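Local coordinates for protein myosin-17 (Arabidopsis thaliana, PDB 7KFL) that probably recognises cargo through its globular tail, the cargo-binding domain of a plant class XI myosin that moves cargo along actin filaments, at residues A[210-215]-A[273-278]; A[187-192]-A[262-267]. All coordinates share one frame; numbering follows the deposited sequence.

Contact 1 of 2, residues A[210-215]-A[273-278]; sequences ALIAHW and VKAGLA
Trp215 of helix 205-231 lies flat against Gly276 of helix 267-287 in a largely buried helix-helix packing contact within this long helical bundle. The two short segments run the same general way, their axes inclined by 38° and 9.2 Å apart at closest approach. The indole turns a face to the partner helix, and Gly276 CA sits over its five-membered ring, a CH-pi contact in which the backbone itself supplies the C-H. With no side chain at this position, the ring reaches the helix surface, and the CA atoms of Trp215 and Gly276 are 5.2 Å apart. Further along the indole, CZ2 of the six-membered ring comes to 4.2 Å from Val273 CG2. Beside the ring Ile212 holds its CG1 branch anti to the carbonyl carbon (chi1 -68°), and from there CD1 meets Ala275 CB at 3.4 Å, an apolar touch between two partly exposed side chains. Tyr272 also meets the Trp215 ring, and its hydroxyl is hydrogen-bonded to Leu211 O. Trp215 also packs on Leu182 and Cys185 of helix 150-186, and Val273 rests on Ile302 and Val306 of helix 300-309.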
loop_
_atom_site.group_PDB
_atom_site.type_symbol
_atom_site.label_atom_id
_atom_site.label_comp_id
_atom_site.label_asym_id
_atom_site.label_seq_id
_atom_site.Cartn_x
_atom_site.Cartn_y
_atom_site.Cartn_z
ATOM N N ALA A 210 -19.675 7.610 19.517
ATOM C CA ALA A 210 -19.452 8.628 18.461
ATOM C C ALA A 210 -17.987 8.599 18.010
ATOM O O ALA A 210 -17.730 8.910 16.828
ATOM C CB ALA A 210 -19.840 9.999 18.956
ATOM N N LEU A 211 -17.071 8.246 18.920
ATOM C CA LEU A 211 -15.611 8.138 18.654
ATOM C C LEU A 211 -15.282 6.753 18.081
ATOM O O LEU A 211 -14.295 6.657 17.331
ATOM C CB LEU A 211 -14.841 8.416 19.950
ATOM C CG LEU A 211 -15.074 9.799 20.561
ATOM C CD1 LEU A 211 -14.423 9.909 21.931
ATOM C CD2 LEU A 211 -14.572 10.902 19.643
ATOM N N ILE A 212 -16.075 5.726 18.408
ATOM C CA ILE A 212 -15.958 4.359 17.812
ATOM C C ILE A 212 -16.309 4.430 16.317
ATOM O O ILE A 212 -15.765 3.615 15.549
ATOM C CB ILE A 212 -16.843 3.339 18.563
ATOM C CG1 ILE A 212 -16.338 3.087 19.987
ATOM C CG2 ILE A 212 -16.970 2.039 17.779
ATOM C CD1 ILE A 212 -15.206 2.084 20.079
ATOM N N ALA A 213 -17.186 5.364 15.928
ATOM C CA ALA A 213 -17.655 5.580 14.537
ATOM C C ALA A 213 -16.469 5.915 13.624
ATOM O O ALA A 213 -16.538 5.593 12.424
ATOM C CB ALA A 213 -18.696 6.673 14.506
ATOM N N HIS A 214 -15.422 6.540 14.170
ATOM C CA HIS A 214 -14.197 6.944 13.430
ATOM C C HIS A 214 -13.472 5.702 12.896
ATOM O O HIS A 214 -12.961 5.765 11.762
ATOM C CB HIS A 214 -13.303 7.823 14.313
ATOM C CG HIS A 214 -13.909 9.148 14.631
ATOM N ND1 HIS A 214 -14.727 9.818 13.739
ATOM C CD2 HIS A 214 -13.808 9.941 15.720
ATOM C CE1 HIS A 214 -15.110 10.961 14.270
ATOM N NE2 HIS A 214 -14.559 11.061 15.484
ATOM N N TRP A 215 -13.435 4.615 13.673
ATOM C CA TRP A 215 -12.876 3.307 13.233
ATOM C C TRP A 215 -13.696 2.787 12.050
ATOM O O TRP A 215 -13.093 2.240 11.108
ATOM C CB TRP A 215 -12.850 2.290 14.379
ATOM C CG TRP A 215 -11.998 2.699 15.541
ATOM C CD1 TRP A 215 -12.410 2.907 16.824
ATOM C CD2 TRP A 215 -10.581 2.946 15.530
ATOM N NE1 TRP A 215 -11.351 3.260 17.613
ATOM C CE2 TRP A 215 -10.217 3.296 16.849
ATOM C CE3 TRP A 215 -9.587 2.901 14.546
ATOM C CZ2 TRP A 215 -8.904 3.602 17.203
ATOM C CZ3 TRP A 215 -8.289 3.206 14.894
ATOM C CH2 TRP A 215 -7.957 3.554 16.206
ATOM N N VAL A 273 -9.052 1.606 21.631
ATOM C CA VAL A 273 -8.224 1.203 20.455
ATOM C C VAL A 273 -8.487 -0.278 20.151
ATOM O O VAL A 273 -8.603 -0.610 18.955
ATOM C CB VAL A 273 -6.725 1.498 20.668
ATOM C CG1 VAL A 273 -5.851 0.753 19.670
ATOM C CG2 VAL A 273 -6.434 2.989 20.601
ATOM N N LYS A 274 -8.588 -1.126 21.181
ATOM C CA LYS A 274 -8.880 -2.578 21.023
ATOM C C LYS A 274 -10.188 -2.749 20.239
ATOM O O LYS A 274 -10.253 -3.671 19.402
ATOM C CB LYS A 274 -8.973 -3.290 22.376
ATOM C CG LYS A 274 -9.010 -4.810 22.280
ATOM C CD LYS A 274 -8.862 -5.525 23.606
ATOM C CE LYS A 274 -8.410 -6.961 23.440
ATOM N NZ LYS A 274 -8.457 -7.705 24.722
ATOM N N ALA A 275 -11.185 -1.898 20.509
ATOM C CA ALA A 275 -12.478 -1.846 19.786
ATOM C C ALA A 275 -12.211 -1.536 18.310
ATOM O O ALA A 275 -12.770 -2.239 17.447
ATOM C CB ALA A 275 -13.394 -0.820 20.406
ATOM N N GLY A 276 -11.377 -0.524 18.050
ATOM C CA GLY A 276 -10.943 -0.123 16.699
ATOM C C GLY A 276 -10.272 -1.257 15.945
ATOM O O GLY A 276 -10.608 -1.449 14.764
ATOM N N LEU A 277 -9.357 -1.982 16.598
ATOM C CA LEU A 277 -8.579 -3.094 15.986
ATOM C C LEU A 277 -9.531 -4.213 15.543
ATOM O O LEU A 277 -9.232 -4.862 14.523
ATOM C CB LEU A 277 -7.543 -3.613 16.992
ATOM C CG LEU A 277 -6.412 -2.649 17.356
ATOM C CD1 LEU A 277 -5.469 -3.285 18.365
ATOM C CD2 LEU A 277 -5.640 -2.199 16.123
ATOM N N ALA A 278 -10.632 -4.423 16.272
ATOM C CA ALA A 278 -11.674 -5.433 15.964
ATOM C C ALA A 278 -12.387 -5.069 14.654
ATOM O O ALA A 278 -12.708 -5.996 13.883
ATOM C CB ALA A 278 -12.644 -5.543 17.115
#

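Contact 2 of 2, residues A[187-192]-A[262-267]; sequences QAPRTS and RECCSF
Pro189 presents its ring to the backbone and side-chain stem of Glu263, and Arg190, one residue on, runs past the end of the same glutamate. On the proline, CB makes the closest approach: it lies 3.5 Å from Glu263 O and 3.6 Å from Glu263 CG. The neighbouring ring atom, Pro189 CG, reaches along to Cys264, whose SG is 4.1 Å away. Glu263 places CG between its backbone N and carbonyl carbon (chi1 65°), then bends at chi2, which sets the methylenes against the proline and carries the carboxylate toward Arg190. Arginine and glutamate meet aslant, the guanidinium and carboxylate planes 52° apart. What touches the carboxylate is the aliphatic part of the arginine, Arg190 CD at 3.5 Å from Glu263 OE2. The chain bends at chi3, and Arg190 NE stays 4.7 Å from Glu263 OE2, so the opposite charges are near each other without direct contact and any attraction between them is probably modest.

This joins the short helix 188-191, just after the long helix 150-186, to the turn between helices 236-260 and 267-287, a turn that belongs to the DIL domain. That turn ends at Ser266, the N-cap of helix 267-287, whose OG is hydrogen-bonded to Asn269 N and makes a weak bond to Glu263 O. The short helix has side-chain bonds of its own: Thr191 OG1 is 2.6 Å from Gln187 O, standing above the carbonyl plane, and Ser192 OG is 3.0 Å from Ala188 O. Both carbonyls also take the backbone N of the same residue, so each is gripped twice; on Ala188 O the two donors of Ser192 arrive from opposite faces. Pro189 packs further on Asn269, and the turn is also held by a cation-pi contact of Arg262 with Trp343.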
loop_
_atom_site.group_PDB
_atom_site.type_symbol
_atom_site.label_atom_id
_atom_site.label_comp_id
_atom_site.label_asym_id
_atom_site.label_seq_id
_atom_site.Cartn_x
_atom_site.Cartn_y
_atom_site.Cartn_z
ATOM N N GLN A 187 -7.208 11.649 19.263
ATOM C CA GLN A 187 -7.735 12.799 20.053
ATOM C C GLN A 187 -8.869 12.345 20.983
ATOM O O GLN A 187 -9.375 13.201 21.735
ATOM C CB GLN A 187 -8.242 13.907 19.127
ATOM C CG GLN A 187 -7.139 14.767 18.530
ATOM C CD GLN A 187 -7.678 15.727 17.497
ATOM O OE1 GLN A 187 -8.657 16.434 17.733
ATOM N NE2 GLN A 187 -7.045 15.762 16.334
ATOM N N ALA A 188 -9.248 11.061 20.942
ATOM C CA ALA A 188 -10.376 10.475 21.707
ATOM C C ALA A 188 -10.209 10.731 23.205
ATOM O O ALA A 188 -11.182 11.083 23.868
ATOM C CB ALA A 188 -10.508 9.001 21.401
ATOM N N PRO A 189 -9.001 10.557 23.795
ATOM C CA PRO A 189 -8.774 10.907 25.199
ATOM C C PRO A 189 -9.086 12.382 25.493
ATOM O O PRO A 189 -9.744 12.649 26.478
ATOM C CB PRO A 189 -7.281 10.609 25.403
ATOM C CG PRO A 189 -6.991 9.546 24.373
ATOM C CD PRO A 189 -7.794 9.994 23.171
ATOM N N ARG A 190 -8.624 13.290 24.628
ATOM C CA ARG A 190 -8.797 14.762 24.777
ATOM C C ARG A 190 -10.251 15.147 24.476
ATOM O O ARG A 190 -10.743 16.104 25.108
ATOM C CB ARG A 190 -7.810 15.511 23.876
ATOM C CG ARG A 190 -6.376 15.498 24.387
ATOM C CD ARG A 190 -5.383 16.026 23.367
ATOM N NE ARG A 190 -5.669 17.400 22.971
ATOM C CZ ARG A 190 -5.357 18.485 23.678
ATOM N NH1 ARG A 190 -4.738 18.380 24.843
ATOM N NH2 ARG A 190 -5.671 19.682 23.212
ATOM N N THR A 191 -10.911 14.435 23.555
ATOM C CA THR A 191 -12.332 14.651 23.160
ATOM C C THR A 191 -13.257 14.256 24.320
ATOM O O THR A 191 -14.322 14.890 24.457
ATOM C CB THR A 191 -12.690 13.886 21.879
ATOM O OG1 THR A 191 -11.684 14.146 20.898
ATOM C CG2 THR A 191 -14.041 14.275 21.323
ATOM N N SER A 192 -12.865 13.255 25.118
ATOM C CA SER A 192 -13.574 12.808 26.349
ATOM C C SER A 192 -13.163 13.695 27.533
ATOM O O SER A 192 -12.809 13.137 28.592
ATOM C CB SER A 192 -13.301 11.350 26.628
ATOM O OG SER A 192 -13.664 10.544 25.517
ATOM N N ARG A 262 0.724 11.155 26.647
ATOM C CA ARG A 262 0.453 10.645 28.017
ATOM C C ARG A 262 -0.990 10.131 28.071
ATOM O O ARG A 262 -1.187 8.976 28.498
ATOM C CB ARG A 262 0.721 11.747 29.047
ATOM C CG ARG A 262 0.659 11.291 30.499
ATOM C CD ARG A 262 -0.690 11.563 31.141
ATOM N NE ARG A 262 -0.697 11.277 32.571
ATOM C CZ ARG A 262 -1.738 11.465 33.378
ATOM N NH1 ARG A 262 -2.876 11.945 32.903
ATOM N NH2 ARG A 262 -1.635 11.170 34.664
ATOM N N GLU A 263 -1.943 10.946 27.599
ATOM C CA GLU A 263 -3.409 10.689 27.659
ATOM C C GLU A 263 -3.788 9.414 26.888
ATOM O O GLU A 263 -4.829 8.823 27.238
ATOM C CB GLU A 263 -4.205 11.887 27.133
ATOM C CG GLU A 263 -4.004 12.187 25.655
ATOM C CD GLU A 263 -2.872 13.148 25.333
ATOM O OE1 GLU A 263 -1.948 13.273 26.163
ATOM O OE2 GLU A 263 -2.918 13.768 24.248
ATOM N N CYS A 264 -3.009 9.016 25.872
ATOM C CA CYS A 264 -3.249 7.790 25.060
ATOM C C CYS A 264 -2.694 6.553 25.778
ATOM O O CYS A 264 -3.084 5.433 25.403
ATOM C CB CYS A 264 -2.612 7.889 23.680
ATOM S SG CYS A 264 -3.275 9.244 22.677
ATOM N N CYS A 265 -1.819 6.750 26.766
ATOM C CA CYS A 265 -1.153 5.669 27.538
ATOM C C CYS A 265 -1.962 5.391 28.812
ATOM O O CYS A 265 -1.414 5.541 29.915
ATOM C CB CYS A 265 0.293 6.044 27.841
ATOM S SG CYS A 265 1.399 4.610 27.903
ATOM N N SER A 266 -3.232 5.007 28.650
ATOM C CA SER A 266 -4.190 4.724 29.751
ATOM C C SER A 266 -4.907 3.396 29.486
ATOM O O SER A 266 -4.807 2.876 28.359
ATOM C CB SER A 266 -5.179 5.850 29.920
ATOM O OG SER A 266 -5.973 6.013 28.753
ATOM N N PHE A 267 -5.599 2.873 30.499
ATOM C CA PHE A 267 -6.415 1.638 30.402
ATOM C C PHE A 267 -7.600 1.896 29.466
ATOM O O PHE A 267 -7.817 1.086 28.541
ATOM C CB PHE A 267 -6.903 1.184 31.777
ATOM C CG PHE A 267 -7.488 -0.204 31.769
ATOM C CD1 PHE A 267 -8.788 -0.424 31.340
ATOM C CD2 PHE A 267 -6.727 -1.294 32.161
ATOM C CE1 PHE A 267 -9.319 -1.705 31.320
ATOM C CE2 PHE A 267 -7.261 -2.572 32.142
ATOM C CZ PHE A 267 -8.555 -2.776 31.718
#

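The centres of contacts 1 and 2 lie about 13 Å apart, on the same side of the chain's centre, and their segments alternate in sequence: 187-192, 210-215, 262-267, 273-278. Helix 188-191 is followed by helix 205-231 after a linker of which 194-203 is not modelled, while the turn at 262-267 runs straight into helix 267-287. The same two parts of the chain therefore meet twice, once at the turn just before that helix and again about two turns into it. Leu211, in segment 210-215 though not touching 273-278, packs its CD2 3.8 Å from Thr191 CG2 and so links the two contacts. Together they dock the region following helix 150-186 onto the DIL portion of this cargo-binding tail.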